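Local coordinates for S-layer domain-containing protein (PDB 4QVS), which is of unknown function but carries a concanavalin A-like lectin/glucanase domain, consistent with a possible carbohydrate-binding role at the bacterial cell surface, at residues 4-16 with 21-33. Residues are numbered along the deposited sequence; the frame is centred on the assembly and turned at random. Where two conformers were deposited one is given.
Sequences ETGAWYMFDEAVE and EFKDYKGNHGNAV. With NA (sodium ion), chain C.
Trp8 and Tyr25 join the two backbones, Tyr25 N giving a 2.9 Å hydrogen bond to Trp8 O, while farther along Val15 N bonds Glu21 O at 2.8 Å; between these points 4-16 bows out along one side of the paired strands 21-22 and 32-35. The carboxylate of Asp24, its CG anti to the backbone N (chi1 168°), organises the type I turn 24-27. OD1 takes Trp8 N (2.8 Å) on one face of the carboxylate plane and Lys26 N, in an Asx turn, on the other; OD2 accepts from Asn28 N. Tyr9 lies against the strand pair: its hydroxyl donates to Gly30 O (2.7 Å), almost in line with the carbonyl (167°), and Ala32 CB sits over one ring face. In the modelled conformer of Tyr25, SE of the selenomethionine Met10 lies over the ring face, an approach so short that its distance is doubtful. Phe11 turns its edge to the face of Phe22 in an offset edge-to-face pair, planes at 69°. Next to Phe11 in sequence, Met10 O and Asp12 OD1 bind sodium with Asn45, Asn47 and Asp202 of the second subunit, whose strand also extends the sheet along 7-9. Asp24 thus ties the turn to the N-terminal strand through backbone N-H groups, which would probably stabilise its negative charge, while Phe11, packed on Phe22, sits between two ligands of an intersubunit metal.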
loop_
_atom_site.group_PDB
_atom_site.type_symbol
_atom_site.label_atom_id
_atom_site.label_comp_id
_atom_site.label_asym_id
_atom_site.label_seq_id
_atom_site.Cartn_x
_atom_site.Cartn_y
_atom_site.Cartn_z
ATOM N N GLU A 4 -11.233 -29.847 17.291
ATOM C CA GLU A 4 -10.979 -28.602 16.509
ATOM C C GLU A 4 -12.162 -27.652 16.473
ATOM O O GLU A 4 -13.264 -27.980 16.922
ATOM C CB GLU A 4 -10.592 -28.948 15.057
ATOM C CG GLU A 4 -9.183 -29.494 14.919
ATOM C CD GLU A 4 -8.164 -28.503 15.438
ATOM O OE1 GLU A 4 -8.529 -27.317 15.613
ATOM O OE2 GLU A 4 -7.003 -28.903 15.684
ATOM N N THR A 5 -11.902 -26.449 15.970
ATOM C CA THR A 5 -12.962 -25.468 15.704
ATOM C C THR A 5 -12.597 -24.769 14.394
ATOM O O THR A 5 -11.550 -25.065 13.792
ATOM C CB THR A 5 -13.184 -24.446 16.841
ATOM O OG1 THR A 5 -11.967 -23.754 17.113
ATOM C CG2 THR A 5 -13.659 -25.134 18.113
ATOM N N GLY A 6 -13.467 -23.889 13.923
ATOM C CA GLY A 6 -13.211 -23.163 12.683
ATOM C C GLY A 6 -13.590 -23.924 11.428
ATOM O O GLY A 6 -14.079 -25.057 11.479
ATOM N N ALA A 7 -13.352 -23.278 10.296
ATOM C CA ALA A 7 -13.669 -23.820 9.002
ATOM C C ALA A 7 -12.574 -23.601 7.955
ATOM O O ALA A 7 -11.700 -22.716 8.084
ATOM C CB ALA A 7 -14.953 -23.191 8.521
ATOM N N TRP A 8 -12.675 -24.398 6.897
ATOM C CA TRP A 8 -11.779 -24.332 5.755
ATOM C C TRP A 8 -12.471 -24.769 4.464
ATOM O O TRP A 8 -12.707 -25.949 4.253
ATOM C CB TRP A 8 -10.545 -25.210 6.018
ATOM C CG TRP A 8 -9.533 -25.173 4.950
ATOM C CD1 TRP A 8 -9.479 -24.326 3.896
ATOM C CD2 TRP A 8 -8.292 -25.941 4.914
ATOM N NE1 TRP A 8 -8.298 -24.557 3.159
ATOM C CE2 TRP A 8 -7.580 -25.546 3.768
ATOM C CE3 TRP A 8 -7.756 -26.951 5.722
ATOM C CZ2 TRP A 8 -6.315 -26.107 3.418
ATOM C CZ3 TRP A 8 -6.501 -27.519 5.369
ATOM C CH2 TRP A 8 -5.811 -27.090 4.230
ATOM N N TYR A 9 -12.738 -23.805 3.583
ATOM C CA TYR A 9 -13.324 -24.059 2.276
ATOM C C TYR A 9 -12.204 -24.048 1.225
ATOM O O TYR A 9 -11.589 -23.016 0.959
ATOM C CB TYR A 9 -14.420 -23.047 1.964
ATOM C CG TYR A 9 -15.577 -23.210 2.939
ATOM C CD1 TYR A 9 -16.493 -24.278 2.802
ATOM C CD2 TYR A 9 -15.691 -22.399 4.038
ATOM C CE1 TYR A 9 -17.509 -24.504 3.723
ATOM C CE2 TYR A 9 -16.743 -22.594 4.945
ATOM C CZ TYR A 9 -17.631 -23.650 4.781
ATOM O OH TYR A 9 -18.638 -23.813 5.705
HETATM N N MSE A 10 -11.967 -25.218 0.646
HETATM C CA MSE A 10 -10.917 -25.400 -0.350
HETATM C C MSE A 10 -11.514 -25.236 -1.706
HETATM O O MSE A 10 -10.796 -25.113 -2.679
HETATM C CB MSE A 10 -10.337 -26.802 -0.224
HETATM C CG MSE A 10 -9.637 -27.014 1.105
HETATM SE SE MSE A 10 -8.863 -28.825 1.010
HETATM C CE MSE A 10 -7.365 -28.228 -0.134
ATOM N N PHE A 11 -12.846 -25.298 -1.795
ATOM C CA PHE A 11 -13.538 -25.093 -3.056
ATOM C C PHE A 11 -12.982 -25.903 -4.241
ATOM O O PHE A 11 -12.918 -25.374 -5.369
ATOM C CB PHE A 11 -13.536 -23.604 -3.433
ATOM C CG PHE A 11 -14.209 -22.704 -2.435
ATOM C CD1 PHE A 11 -15.591 -22.834 -2.170
ATOM C CD2 PHE A 11 -13.528 -21.678 -1.824
ATOM C CE1 PHE A 11 -16.211 -21.982 -1.287
ATOM C CE2 PHE A 11 -14.167 -20.817 -0.925
ATOM C CZ PHE A 11 -15.521 -20.992 -0.648
ATOM N N ASP A 12 -12.593 -27.163 -4.000
ATOM C CA ASP A 12 -12.031 -28.017 -5.055
ATOM C C ASP A 12 -13.048 -28.849 -5.817
ATOM O O ASP A 12 -12.867 -29.094 -7.001
ATOM C CB ASP A 12 -10.952 -28.943 -4.486
ATOM C CG ASP A 12 -9.702 -28.178 -4.066
ATOM O OD1 ASP A 12 -9.483 -27.059 -4.594
ATOM O OD2 ASP A 12 -8.968 -28.668 -3.197
ATOM N N GLU A 13 -14.130 -29.258 -5.168
ATOM C CA GLU A 13 -15.071 -30.145 -5.809
ATOM C C GLU A 13 -16.376 -30.173 -5.045
ATOM O O GLU A 13 -16.373 -30.325 -3.829
ATOM C CB GLU A 13 -14.470 -31.544 -5.794
ATOM C CG GLU A 13 -15.196 -32.544 -6.666
ATOM C CD GLU A 13 -14.472 -33.871 -6.672
ATOM O OE1 GLU A 13 -14.261 -34.417 -5.570
ATOM O OE2 GLU A 13 -14.101 -34.366 -7.765
ATOM N N ALA A 14 -17.484 -30.043 -5.769
ATOM C CA ALA A 14 -18.816 -30.031 -5.176
ATOM C C ALA A 14 -19.071 -31.326 -4.441
ATOM O O ALA A 14 -18.551 -32.384 -4.821
ATOM C CB ALA A 14 -19.880 -29.828 -6.246
ATOM N N VAL A 15 -19.850 -31.259 -3.371
ATOM C CA VAL A 15 -20.178 -32.494 -2.697
ATOM C C VAL A 15 -21.109 -33.345 -3.568
ATOM O O VAL A 15 -21.932 -32.846 -4.341
ATOM C CB VAL A 15 -20.825 -32.283 -1.331
ATOM C CG1 VAL A 15 -19.864 -31.576 -0.389
ATOM C CG2 VAL A 15 -22.140 -31.553 -1.476
ATOM N N GLU A 16 -20.961 -34.644 -3.406
ATOM C CA GLU A 16 -21.730 -35.637 -4.137
ATOM C C GLU A 16 -23.216 -35.268 -3.979
ATOM O O GLU A 16 -23.648 -34.856 -2.905
ATOM C CB GLU A 16 -21.405 -37.006 -3.517
ATOM C CG GLU A 16 -21.290 -38.182 -4.472
ATOM C CD GLU A 16 -22.618 -38.769 -4.878
ATOM O OE1 GLU A 16 -23.657 -38.084 -4.772
ATOM O OE2 GLU A 16 -22.613 -39.939 -5.301
ATOM N N GLU A 21 -22.366 -27.224 -3.870
ATOM C CA GLU A 21 -22.051 -27.241 -2.456
ATOM C C GLU A 21 -20.614 -27.663 -2.206
ATOM O O GLU A 21 -20.108 -28.568 -2.839
ATOM C CB GLU A 21 -23.033 -28.101 -1.679
ATOM C CG GLU A 21 -24.419 -27.490 -1.696
ATOM C CD GLU A 21 -25.439 -28.287 -0.921
ATOM O OE1 GLU A 21 -25.165 -28.716 0.217
ATOM O OE2 GLU A 21 -26.524 -28.457 -1.468
ATOM N N PHE A 22 -19.987 -26.965 -1.274
ATOM C CA PHE A 22 -18.588 -27.167 -0.926
ATOM C C PHE A 22 -18.422 -27.295 0.585
ATOM O O PHE A 22 -18.843 -26.436 1.375
ATOM C CB PHE A 22 -17.770 -26.029 -1.513
ATOM C CG PHE A 22 -17.806 -26.009 -3.011
ATOM C CD1 PHE A 22 -16.937 -26.800 -3.748
ATOM C CD2 PHE A 22 -18.753 -25.252 -3.684
ATOM C CE1 PHE A 22 -16.994 -26.820 -5.134
ATOM C CE2 PHE A 22 -18.825 -25.274 -5.075
ATOM C CZ PHE A 22 -17.942 -26.041 -5.805
ATOM N N LYS A 23 -17.819 -28.398 0.987
ATOM C CA LYS A 23 -17.714 -28.711 2.405
ATOM C C LYS A 23 -16.642 -27.945 3.121
ATOM O O LYS A 23 -15.698 -27.389 2.508
ATOM C CB LYS A 23 -17.418 -30.205 2.603
ATOM C CG LYS A 23 -16.007 -30.597 2.194
ATOM C CD LYS A 23 -15.689 -32.034 2.536
ATOM C CE LYS A 23 -14.284 -32.360 2.042
ATOM N NZ LYS A 23 -13.838 -33.709 2.475
ATOM N N ASP A 24 -16.837 -27.897 4.432
ATOM C CA ASP A 24 -15.870 -27.393 5.367
ATOM C C ASP A 24 -14.915 -28.562 5.679
ATOM O O ASP A 24 -15.305 -29.506 6.329
ATOM C CB ASP A 24 -16.566 -27.022 6.657
ATOM C CG ASP A 24 -15.600 -26.769 7.763
ATOM O OD1 ASP A 24 -14.410 -26.558 7.459
ATOM O OD2 ASP A 24 -16.027 -26.777 8.924
ATOM N N TYR A 25 -13.674 -28.483 5.230
ATOM C CA TYR A 25 -12.697 -29.543 5.523
ATOM C C TYR A 25 -12.433 -29.799 7.000
ATOM O O TYR A 25 -11.994 -30.885 7.366
ATOM C CB TYR A 25 -11.391 -29.258 4.814
ATOM C CG TYR A 25 -11.463 -29.695 3.398
ATOM C CD1 TYR A 25 -12.152 -28.946 2.461
ATOM C CD2 TYR A 25 -10.886 -30.892 3.002
ATOM C CE1 TYR A 25 -12.238 -29.364 1.162
ATOM C CE2 TYR A 25 -10.968 -31.317 1.698
ATOM C CZ TYR A 25 -11.642 -30.551 0.784
ATOM O OH TYR A 25 -11.712 -30.986 -0.507
ATOM N N LYS A 26 -12.701 -28.815 7.851
ATOM C CA LYS A 26 -12.507 -28.996 9.305
ATOM C C LYS A 26 -13.694 -29.794 9.894
ATOM O O LYS A 26 -13.629 -30.243 11.017
ATOM C CB LYS A 26 -12.367 -27.658 10.037
ATOM C CG LYS A 26 -11.113 -26.857 9.700
ATOM C CD LYS A 26 -9.881 -27.462 10.332
ATOM C CE LYS A 26 -8.610 -27.032 9.601
ATOM N NZ LYS A 26 -7.472 -27.998 9.783
ATOM N N GLY A 27 -14.783 -29.953 9.140
ATOM C CA GLY A 27 -15.929 -30.769 9.608
ATOM C C GLY A 27 -16.556 -30.173 10.834
ATOM O O GLY A 27 -16.885 -30.889 11.770
ATOM N N ASN A 28 -16.673 -28.847 10.846
ATOM C CA ASN A 28 -17.337 -28.126 11.941
ATOM C C ASN A 28 -18.526 -27.305 11.482
ATOM O O ASN A 28 -19.320 -26.876 12.311
ATOM C CB ASN A 28 -16.374 -27.194 12.663
ATOM C CG ASN A 28 -15.215 -27.921 13.305
ATOM O OD1 ASN A 28 -14.038 -27.564 13.092
ATOM N ND2 ASN A 28 -15.522 -28.946 14.079
ATOM N N HIS A 29 -18.671 -27.082 10.178
ATOM C CA HIS A 29 -19.749 -26.238 9.669
ATOM C C HIS A 29 -20.314 -26.829 8.405
ATOM O O HIS A 29 -19.687 -27.690 7.757
ATOM C CB HIS A 29 -19.277 -24.773 9.475
ATOM C CG HIS A 29 -18.722 -24.164 10.725
ATOM N ND1 HIS A 29 -19.515 -23.565 11.687
ATOM C CD2 HIS A 29 -17.453 -24.100 11.195
ATOM C CE1 HIS A 29 -18.756 -23.150 12.683
ATOM N NE2 HIS A 29 -17.502 -23.474 12.416
ATOM N N GLY A 30 -21.538 -26.401 8.097
ATOM C CA GLY A 30 -22.235 -26.820 6.891
ATOM C C GLY A 30 -21.560 -26.404 5.603
ATOM O O GLY A 30 -20.506 -25.726 5.593
ATOM N N ASN A 31 -22.188 -26.800 4.505
ATOM C CA ASN A 31 -21.648 -26.550 3.204
ATOM C C ASN A 31 -21.754 -25.113 2.767
ATOM O O ASN A 31 -22.755 -24.453 3.049
ATOM C CB ASN A 31 -22.341 -27.435 2.187
ATOM C CG ASN A 31 -22.117 -28.903 2.457
ATOM O OD1 ASN A 31 -21.127 -29.269 3.105
ATOM N ND2 ASN A 31 -23.027 -29.757 1.969
ATOM N N ALA A 32 -20.685 -24.612 2.139
ATOM C CA ALA A 32 -20.751 -23.299 1.485
ATOM C C ALA A 32 -21.552 -23.488 0.207
ATOM O O ALA A 32 -21.455 -24.522 -0.412
ATOM C CB ALA A 32 -19.363 -22.766 1.160
ATOM N N VAL A 33 -22.357 -22.512 -0.198
ATOM C CA VAL A 33 -23.093 -22.640 -1.421
ATOM C C VAL A 33 -22.643 -21.585 -2.419
ATOM O O VAL A 33 -22.674 -20.380 -2.144
ATOM C CB VAL A 33 -24.634 -22.504 -1.158
ATOM C CG1 VAL A 33 -25.402 -22.789 -2.438
ATOM C CG2 VAL A 33 -25.057 -23.486 -0.066
HETATM NA NA NA C . -8.848 -24.764 -3.845
HETATM O O HOH W 1 -16.028 -23.828 14.631
HETATM O O HOH W 2 -14.548 -26.818 0.199
HETATM O O HOH W 3 -16.728 -30.000 -1.245
HETATM O O HOH W 4 -7.822 -25.368 -2.211
#